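Long-range contacts in eukaryotic peptide chain release factor GTP-binding subunit (Schizosaccharomyces pombe, PDB 1R5B), which is the GTP-binding subunit of a eukaryotic translation release factor, built from an elongation-factor-Tu-like P-loop domain followed by beta-rich domains: residues Q347-V351 with I388-V392; A272-P277 with Y442-G446; C435-F439 with K461-I465; I298-S302 with E314-I318. All coordinates share one frame; numbering follows the deposited sequence.

Interaction 1 (Q347-V351 with I388-V392); sequences QTGYV and IHTAV
Gly349 and Ala391 bring two loops together almost backbone on backbone, their CA atoms 3.5 Å apart. On one side the chain makes a type II beta turn from Gln347 to Tyr350, closed by a weak Tyr350 N to Gln347 O bond; on the other, 388-392 is an irregular loop that follows strand 385-387. Gly349, without a side chain and at a positive phi of 104°, lets its CA come 3.1 Å from Thr390 O. The one direct hydrogen bond runs from His389 NE2 to Gly349 O at 3.3 Å. It is bent, 141° at the hydrogen, yet the acceptor lies almost in the imidazole plane, so the ring meets the carbonyl with its edge. Ala391 CB rests on one face of the same ring, displaced toward the rim, and Val351 CG2 approaches NE2 obliquely at 3.8 Å. Thr390 CG2 is pressed to 3.5 Å from both Gly349 N and CA; with OG1 anti to the backbone N (chi1 -178°), the methyl faces the turn while the hydroxyl bonds to Ile278 O in strand 275-283. A water donates to Thr348 O at 2.6 Å and to Ala391 O at 2.5 Å, joining two carbonyls that cannot bond to each other. The direct polar contact is thus consistent with a proton on NE2 of the imidazole, while the water reconciles two acceptors and the bare glycine lets the loops from successive beta-rich parts of the chain close up.

Interaction 2 (A272-P277 with Y442-G446); sequences APFIMP and YQYMG
Ile275 CD1 stands over the middle of the Tyr442 ring, 4.0 Å from its centroid and 6° off the ring normal, a well-centred CH-pi contact. The two side chains meet at about a right angle, the isoleucine ending on the face while the phenol extends past it. CG1 of Ile275 lies beside its backbone N (chi1 -59°) and the chain continues extended, which carries CD1 out to the ring and leaves CG2 for a different neighbour. At the hydroxyl end of the ring, Ala272 CB approaches the edge near its plane, 3.8 Å from Tyr442 OH, and Pro273 CD is 4.0 Å from the same oxygen. The second anchor is Met445. Its side chain, bent at both chi2 and chi3, runs antiparallel past Ile275 and puts SD 3.9 Å from Ile275 CG2. The Pro277 ring points its CG at the sulfur, 3.5 Å from Met445 SD and 3.8 Å from Met445 CE. Ile275 is therefore shared, one branch on the aromatic face and the other on the thioether. Val351 and Thr353 of strand 351-353 also pack on this isoleucine, while Glu437 touches Tyr442. The backbones stay apart, with 8.4 Å between the CA atoms of Pro277 and Met445, and side chains fill the interval. Strand 275-283 and the short helical turn at 443-446 are thus joined by dispersion and CH-pi forces, with the polarisable sulfur and aromatic face supplying the adhesive surface and the phenol oxygen lying against Ala272 and Pro273.

Interaction 3 (C435-F439 with K461-I465); sequences CMERF and KVVKI
Strand 457-466, in the antiparallel sheet of the C-terminal beta domain, is flanked here by the irregular segment 435-439, which leads from strand 433-435 toward the short helix at 443-446. Phe439 N and Val462 O make the hydrogen bond between the two segments: 3.1 Å long, nearly straight at 169°, with the N-H tilted 19° from the carbonyl plane. Beside it, Phe439 CB packs against Lys461 CB at 3.7 Å; the lysine then leads off, and its NZ bonds to Met38 O. Val462 CG2 packs on Glu437 O at 3.7 Å. Farther along the strand, Ile465 and Met436 run alongside each other head to tail, with Ile465 CD1 3.5 Å from Met436 CG and 3.9 Å from Met436 SD. A chi1 of 66° tucks Met436 CG between its own backbone N and carbonyl carbon, and the thioether then bends at chi3, keeping SD beside Ile465 CD1, with Phe365 and Thr362 of neighbouring strands also touching the methionine. On the outer side Arg438 lays its aliphatic part over the strand, CD reaching 3.2 Å from Val463 O. Its guanidinium makes salt bridges to Glu440 and Asp441. Glu437, pointing its CB from the strand, bonds to His360 N through OE2. Polar and apolar duties are therefore separated: a single backbone bond fixes Phe439 on the strand, sulfur and branched carbons seal the inner side, and the arginine charge is probably neutralised by its acidic neighbours.

Interaction 4 (I298-S302 with E314-I318); sequences IKKNS and EVTAI
Ile298 and Ile318 make the compact inner part of this contact, meeting at a slant with Ile298 CG2 4.0 Å from Ile318 CD1. The Ile318 methyl also touches the backbone, with CD1 3.7 Å from Ile298 O. Val315 CG2 adds to this buried layer opposite Ile298 CD1, and Phe274 also packs on Ile298. Where the chain turns, Val315 N donates to Ser302 O at 2.8 Å, while Asn301 N reaches Val315 O in a weak, bent bond (128°). Ser302 OG folds back to Lys299 O at 2.7 Å, approaching from above the carbonyl plane, which braces the corner.

The other side is more open and polar, held by one good bond. Lys300 reaches across the strand with CG anti to its backbone N (chi1 -169°), then bends at the end to bring NZ 2.7 Å from Thr316 O, in the carbonyl plane; Glu325 is a long, weak ionic partner. Only the Asn301 amide and Glu314 carboxylate are loosely placed, merely lying near each other. With Asn301 at positive phi (64°) and Asn301 and Ser302 both opposite Val315, the geometry is that of a G1 beta bulge, set where strand 302-307 begins to pair with strand 311-319 in the antiparallel beta-barrel domain that follows the G domain in translational GTPases.

Overall arrangement
Following the chain from its N terminus, segment 272-277 comes first, at the start of strand 275-283, and opens the long loop that interaction 2 closes at 442-446. Within that loop interaction 4 makes a short local closure in the beta barrel that includes strand 275-283, and interaction 1 follows in series, joining a turn of that region to the loop after strand 385-387. Interaction 3 closes the short loop from 435-439 to 461-465 near the C terminus and crosses interaction 2. Interactions 1, 2 and 3 touch one another and tie the two beta-rich regions together; Gly446 O and Val462 N probably hydrogen-bond. Interaction 4 meets this group through Phe274 on Ile298, about 28 Å between centres from interaction 3.

Interaction 1 (Q347-V351 with I388-V392)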
# COMPACT_ATOMS: atom_id res chain seq x y z
N GLN A 347 18.60 -18.31 -1.85
CA GLN A 347 19.42 -17.27 -1.23
C GLN A 347 18.61 -16.00 -1.06
O GLN A 347 17.46 -15.94 -1.50
CB GLN A 347 20.69 -17.03 -2.04
CG GLN A 347 20.47 -16.52 -3.47
CD GLN A 347 21.74 -16.57 -4.33
OE1 GLN A 347 21.98 -15.66 -5.13
NE2 GLN A 347 22.54 -17.62 -4.16
N THR A 348 19.19 -15.00 -0.42
CA THR A 348 18.48 -13.73 -0.23
C THR A 348 18.43 -12.99 -1.56
O THR A 348 19.35 -13.08 -2.36
CB THR A 348 19.14 -12.85 0.86
OG1 THR A 348 20.42 -12.39 0.41
CG2 THR A 348 19.44 -13.66 2.13
N GLY A 349 17.33 -12.31 -1.81
CA GLY A 349 17.14 -11.60 -3.06
C GLY A 349 16.20 -12.37 -3.95
O GLY A 349 15.56 -11.80 -4.84
N TYR A 350 16.14 -13.69 -3.73
CA TYR A 350 15.15 -14.54 -4.37
C TYR A 350 13.82 -14.26 -3.71
O TYR A 350 13.76 -13.67 -2.64
CB TYR A 350 15.53 -16.01 -4.22
CG TYR A 350 16.71 -16.46 -5.07
CD1 TYR A 350 17.08 -17.81 -5.09
CD2 TYR A 350 17.44 -15.57 -5.87
CE1 TYR A 350 18.15 -18.26 -5.86
CE2 TYR A 350 18.51 -16.02 -6.66
CZ TYR A 350 18.86 -17.37 -6.64
OH TYR A 350 19.90 -17.84 -7.40
N VAL A 351 12.74 -14.67 -4.35
CA VAL A 351 11.43 -14.20 -3.94
C VAL A 351 10.47 -15.36 -3.82
O VAL A 351 10.32 -16.14 -4.76
CB VAL A 351 10.89 -13.16 -4.93
CG1 VAL A 351 9.47 -12.74 -4.54
CG2 VAL A 351 11.80 -11.95 -4.98
N ILE A 388 17.45 -4.19 -6.02
CA ILE A 388 16.03 -3.94 -6.37
C ILE A 388 15.06 -4.14 -5.23
O ILE A 388 14.05 -3.44 -5.14
CB ILE A 388 15.51 -4.80 -7.52
CG1 ILE A 388 16.62 -5.19 -8.47
CG2 ILE A 388 14.42 -4.05 -8.29
CD1 ILE A 388 16.10 -5.77 -9.78
N HIS A 389 15.29 -5.12 -4.38
CA HIS A 389 14.47 -5.21 -3.17
C HIS A 389 15.49 -5.66 -2.18
O HIS A 389 16.34 -4.87 -1.78
CB HIS A 389 13.28 -6.17 -3.34
CG HIS A 389 13.50 -7.23 -4.37
ND1 HIS A 389 13.19 -7.05 -5.70
CD2 HIS A 389 14.04 -8.46 -4.28
CE1 HIS A 389 13.54 -8.12 -6.38
NE2 HIS A 389 14.06 -8.99 -5.54
N THR A 390 15.46 -6.92 -1.84
CA THR A 390 16.50 -7.53 -1.07
C THR A 390 17.53 -8.19 -2.02
O THR A 390 18.28 -9.07 -1.61
CB THR A 390 15.85 -8.52 -0.09
OG1 THR A 390 16.84 -9.12 0.74
CG2 THR A 390 15.23 -9.70 -0.81
N ALA A 391 17.61 -7.74 -3.28
CA ALA A 391 18.28 -8.51 -4.32
C ALA A 391 19.82 -8.41 -4.33
O ALA A 391 20.49 -9.37 -3.92
CB ALA A 391 17.72 -8.16 -5.69
N VAL A 392 20.38 -7.30 -4.79
CA VAL A 392 21.86 -7.18 -4.96
C VAL A 392 22.37 -8.09 -6.10
O VAL A 392 22.58 -9.29 -5.88
CB VAL A 392 22.66 -7.51 -3.64
CG1 VAL A 392 24.17 -7.44 -3.88
CG2 VAL A 392 22.24 -6.59 -2.48
O HOH W 1 20.71 -11.87 -4.17

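Interaction 2 (A272-P277 with Y442-G446)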
# COMPACT_ATOMS: atom_id res chain seq x y z
N ALA A 272 -3.90 -10.16 -4.81
CA ALA A 272 -2.89 -10.37 -5.82
C ALA A 272 -2.09 -11.62 -5.48
O ALA A 272 -2.09 -12.08 -4.33
CB ALA A 272 -1.95 -9.17 -5.87
N PRO A 273 -1.35 -12.15 -6.44
CA PRO A 273 -0.44 -13.28 -6.17
C PRO A 273 0.56 -12.95 -5.06
O PRO A 273 1.04 -11.83 -5.00
CB PRO A 273 0.31 -13.46 -7.50
CG PRO A 273 -0.58 -12.82 -8.54
CD PRO A 273 -1.30 -11.70 -7.85
N PHE A 274 0.86 -13.92 -4.21
CA PHE A 274 1.82 -13.76 -3.12
C PHE A 274 3.19 -13.37 -3.68
O PHE A 274 3.66 -13.96 -4.67
CB PHE A 274 1.91 -15.08 -2.34
CG PHE A 274 2.90 -15.08 -1.18
CD1 PHE A 274 2.70 -14.28 -0.07
CD2 PHE A 274 3.99 -15.94 -1.20
CE1 PHE A 274 3.61 -14.30 1.00
CE2 PHE A 274 4.90 -15.97 -0.12
CZ PHE A 274 4.71 -15.15 0.97
N ILE A 275 3.81 -12.38 -3.06
CA ILE A 275 5.17 -11.96 -3.35
C ILE A 275 5.86 -11.56 -2.05
O ILE A 275 5.36 -10.72 -1.33
CB ILE A 275 5.17 -10.75 -4.29
CG1 ILE A 275 4.44 -11.08 -5.61
CG2 ILE A 275 6.63 -10.29 -4.54
CD1 ILE A 275 4.25 -9.91 -6.54
N MET A 276 7.01 -12.17 -1.74
CA MET A 276 7.80 -11.85 -0.55
C MET A 276 9.27 -12.03 -0.87
O MET A 276 9.75 -13.16 -0.89
CB MET A 276 7.44 -12.73 0.66
CG MET A 276 8.24 -12.36 1.92
SD MET A 276 8.30 -13.56 3.25
CE MET A 276 9.58 -14.46 2.79
N PRO A 277 9.99 -10.94 -1.11
CA PRO A 277 11.45 -11.00 -1.20
C PRO A 277 12.07 -11.53 0.09
O PRO A 277 11.61 -11.18 1.17
CB PRO A 277 11.85 -9.54 -1.42
CG PRO A 277 10.61 -8.87 -1.95
CD PRO A 277 9.47 -9.58 -1.33
N TYR A 442 3.97 -3.01 -8.38
CA TYR A 442 4.41 -3.32 -7.03
C TYR A 442 5.67 -2.50 -6.74
O TYR A 442 6.79 -2.87 -7.13
CB TYR A 442 4.68 -4.83 -6.88
CG TYR A 442 3.56 -5.73 -7.36
CD1 TYR A 442 3.53 -6.20 -8.66
CD2 TYR A 442 2.54 -6.12 -6.50
CE1 TYR A 442 2.50 -7.02 -9.10
CE2 TYR A 442 1.51 -6.92 -6.94
CZ TYR A 442 1.50 -7.37 -8.23
OH TYR A 442 0.47 -8.16 -8.66
N GLN A 443 5.49 -1.39 -6.05
CA GLN A 443 6.56 -0.41 -5.82
C GLN A 443 7.90 -0.99 -5.38
O GLN A 443 8.90 -0.78 -6.07
CB GLN A 443 6.09 0.66 -4.82
CG GLN A 443 5.03 1.59 -5.40
CD GLN A 443 4.83 2.84 -4.56
OE1 GLN A 443 5.02 2.80 -3.34
NE2 GLN A 443 4.45 3.95 -5.20
N TYR A 444 7.94 -1.73 -4.27
CA TYR A 444 9.21 -2.25 -3.75
C TYR A 444 9.82 -3.33 -4.64
O TYR A 444 10.98 -3.66 -4.47
CB TYR A 444 9.06 -2.77 -2.31
CG TYR A 444 8.84 -1.64 -1.30
CD1 TYR A 444 7.56 -1.10 -1.09
CD2 TYR A 444 9.90 -1.10 -0.56
CE1 TYR A 444 7.34 -0.06 -0.18
CE2 TYR A 444 9.69 -0.05 0.36
CZ TYR A 444 8.41 0.46 0.54
OH TYR A 444 8.21 1.49 1.44
N MET A 445 9.04 -3.87 -5.57
CA MET A 445 9.57 -4.83 -6.55
C MET A 445 10.16 -4.15 -7.79
O MET A 445 10.83 -4.80 -8.60
CB MET A 445 8.49 -5.83 -6.97
CG MET A 445 7.90 -6.68 -5.84
SD MET A 445 9.06 -7.29 -4.66
CE MET A 445 9.84 -8.42 -5.61
N GLY A 446 9.90 -2.85 -7.95
CA GLY A 446 10.45 -2.08 -9.06
C GLY A 446 11.35 -0.91 -8.68
O GLY A 446 11.76 -0.17 -9.55

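Interaction 3 (C435-F439 with K461-I465)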
# COMPACT_ATOMS: atom_id res chain seq x y z
N CYS A 435 14.26 -11.14 -9.85
CA CYS A 435 12.82 -10.92 -9.74
C CYS A 435 12.54 -9.45 -9.67
O CYS A 435 13.24 -8.71 -9.00
CB CYS A 435 12.26 -11.60 -8.50
SG CYS A 435 12.58 -13.37 -8.48
N MET A 436 11.50 -9.02 -10.37
CA MET A 436 11.13 -7.61 -10.42
C MET A 436 9.74 -7.47 -11.03
O MET A 436 9.27 -8.36 -11.73
CB MET A 436 12.16 -6.79 -11.22
CG MET A 436 12.22 -7.13 -12.72
SD MET A 436 13.37 -6.12 -13.74
CE MET A 436 14.83 -6.51 -12.98
N GLU A 437 9.09 -6.37 -10.70
CA GLU A 437 7.89 -5.93 -11.38
C GLU A 437 8.02 -4.43 -11.66
O GLU A 437 8.85 -3.74 -11.05
CB GLU A 437 6.65 -6.14 -10.49
CG GLU A 437 6.42 -7.57 -10.04
CD GLU A 437 5.75 -8.45 -11.07
OE1 GLU A 437 4.94 -7.96 -11.88
OE2 GLU A 437 6.03 -9.66 -11.04
N ARG A 438 7.18 -3.92 -12.56
CA ARG A 438 7.04 -2.48 -12.74
C ARG A 438 6.79 -1.80 -11.39
O ARG A 438 6.02 -2.31 -10.59
CB ARG A 438 5.86 -2.19 -13.68
CG ARG A 438 6.02 -2.77 -15.08
CD ARG A 438 5.15 -2.09 -16.12
NE ARG A 438 3.73 -2.27 -15.84
CZ ARG A 438 2.76 -1.48 -16.28
NH1 ARG A 438 3.03 -0.44 -17.06
NH2 ARG A 438 1.50 -1.73 -15.94
N PHE A 439 7.45 -0.67 -11.14
CA PHE A 439 7.21 0.14 -9.94
C PHE A 439 5.72 0.45 -9.80
O PHE A 439 5.17 0.45 -8.70
CB PHE A 439 8.00 1.45 -10.02
CG PHE A 439 7.85 2.35 -8.81
CD1 PHE A 439 8.57 2.10 -7.64
CD2 PHE A 439 6.98 3.43 -8.84
CE1 PHE A 439 8.43 2.91 -6.52
CE2 PHE A 439 6.84 4.26 -7.72
CZ PHE A 439 7.57 4.00 -6.56
N LYS A 461 13.60 3.36 -10.99
CA LYS A 461 12.47 2.45 -10.99
C LYS A 461 12.35 1.77 -12.34
O LYS A 461 12.75 2.35 -13.34
CB LYS A 461 11.19 3.22 -10.67
CG LYS A 461 10.76 4.25 -11.71
CD LYS A 461 10.18 5.50 -11.04
CE LYS A 461 10.02 6.66 -12.02
NZ LYS A 461 8.71 7.36 -11.84
N VAL A 462 11.78 0.57 -12.37
CA VAL A 462 11.62 -0.17 -13.63
C VAL A 462 10.25 0.13 -14.21
O VAL A 462 9.30 0.24 -13.46
CB VAL A 462 11.87 -1.74 -13.48
CG1 VAL A 462 12.16 -2.15 -12.05
CG2 VAL A 462 10.72 -2.57 -14.08
N VAL A 463 10.17 0.28 -15.53
CA VAL A 463 8.93 0.70 -16.21
C VAL A 463 8.37 -0.32 -17.19
O VAL A 463 7.21 -0.21 -17.61
CB VAL A 463 9.10 2.08 -16.94
CG1 VAL A 463 10.18 2.01 -18.01
CG2 VAL A 463 7.78 2.58 -17.53
N LYS A 464 9.18 -1.30 -17.57
CA LYS A 464 8.71 -2.38 -18.43
C LYS A 464 9.58 -3.62 -18.30
O LYS A 464 10.81 -3.52 -18.21
CB LYS A 464 8.64 -1.93 -19.90
CG LYS A 464 8.13 -3.02 -20.86
CD LYS A 464 7.45 -2.45 -22.12
CE LYS A 464 8.08 -2.98 -23.41
NZ LYS A 464 7.09 -3.20 -24.51
N ILE A 465 8.94 -4.79 -18.26
CA ILE A 465 9.64 -6.08 -18.24
C ILE A 465 9.72 -6.58 -19.67
O ILE A 465 8.79 -6.37 -20.44
CB ILE A 465 8.85 -7.11 -17.40
CG1 ILE A 465 8.56 -6.59 -15.99
CG2 ILE A 465 9.58 -8.47 -17.37
CD1 ILE A 465 9.79 -6.42 -15.13

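Interaction 4 (I298-S302 with E314-I318)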
# COMPACT_ATOMS: atom_id res chain seq x y z
N ILE A 298 -0.62 -15.47 2.62
CA ILE A 298 -0.06 -16.80 2.81
C ILE A 298 -0.70 -17.47 4.04
O ILE A 298 -0.88 -16.83 5.08
CB ILE A 298 1.50 -16.70 2.92
CG1 ILE A 298 2.17 -18.06 2.87
CG2 ILE A 298 1.93 -16.00 4.20
CD1 ILE A 298 2.28 -18.62 1.52
N LYS A 299 -1.09 -18.73 3.89
CA LYS A 299 -1.63 -19.55 4.96
C LYS A 299 -0.55 -20.53 5.43
O LYS A 299 0.39 -20.82 4.69
CB LYS A 299 -2.85 -20.36 4.46
CG LYS A 299 -4.18 -19.59 4.39
CD LYS A 299 -4.92 -19.75 3.02
CE LYS A 299 -6.14 -20.68 3.07
NZ LYS A 299 -7.35 -20.08 2.40
N LYS A 300 -0.70 -21.06 6.63
CA LYS A 300 0.14 -22.16 7.08
C LYS A 300 -0.17 -23.39 6.23
O LYS A 300 -1.33 -23.64 5.88
CB LYS A 300 -0.13 -22.47 8.56
CG LYS A 300 0.87 -23.42 9.21
CD LYS A 300 0.37 -23.89 10.57
CE LYS A 300 1.11 -25.13 11.09
NZ LYS A 300 2.34 -24.77 11.82
N ASN A 301 0.87 -24.15 5.91
CA ASN A 301 0.79 -25.31 5.01
C ASN A 301 0.39 -24.96 3.58
O ASN A 301 -0.44 -25.64 2.97
CB ASN A 301 -0.13 -26.37 5.60
CG ASN A 301 0.31 -26.80 6.98
OD1 ASN A 301 1.29 -27.54 7.13
ND2 ASN A 301 -0.41 -26.34 8.00
N SER A 302 0.99 -23.90 3.06
CA SER A 302 0.82 -23.51 1.67
C SER A 302 2.12 -23.72 0.91
O SER A 302 3.20 -23.48 1.45
CB SER A 302 0.43 -22.05 1.58
OG SER A 302 -0.70 -21.79 2.39
N GLU A 314 7.19 -25.89 0.79
CA GLU A 314 6.01 -25.79 1.63
C GLU A 314 6.30 -24.92 2.85
O GLU A 314 7.24 -25.16 3.58
CB GLU A 314 5.55 -27.17 2.06
CG GLU A 314 4.12 -27.19 2.60
CD GLU A 314 3.75 -28.47 3.32
OE1 GLU A 314 4.56 -29.43 3.34
OE2 GLU A 314 2.63 -28.51 3.87
N VAL A 315 5.48 -23.89 3.06
CA VAL A 315 5.51 -23.12 4.29
C VAL A 315 4.79 -23.88 5.43
O VAL A 315 3.57 -24.01 5.42
CB VAL A 315 4.83 -21.75 4.08
CG1 VAL A 315 4.69 -20.99 5.40
CG2 VAL A 315 5.63 -20.94 3.06
N THR A 316 5.55 -24.40 6.40
CA THR A 316 4.98 -25.17 7.51
C THR A 316 4.66 -24.35 8.76
O THR A 316 3.98 -24.83 9.67
CB THR A 316 5.92 -26.34 7.91
OG1 THR A 316 7.19 -25.84 8.34
CG2 THR A 316 6.25 -27.22 6.71
N ALA A 317 5.16 -23.12 8.81
CA ALA A 317 4.86 -22.23 9.93
C ALA A 317 5.16 -20.77 9.62
O ALA A 317 6.06 -20.48 8.85
CB ALA A 317 5.62 -22.67 11.18
N ILE A 318 4.39 -19.88 10.24
CA ILE A 318 4.55 -18.44 10.10
C ILE A 318 4.72 -17.80 11.48
O ILE A 318 4.04 -18.19 12.43
CB ILE A 318 3.29 -17.84 9.41
CG1 ILE A 318 2.97 -18.58 8.11
CG2 ILE A 318 3.48 -16.35 9.15
CD1 ILE A 318 1.65 -18.19 7.49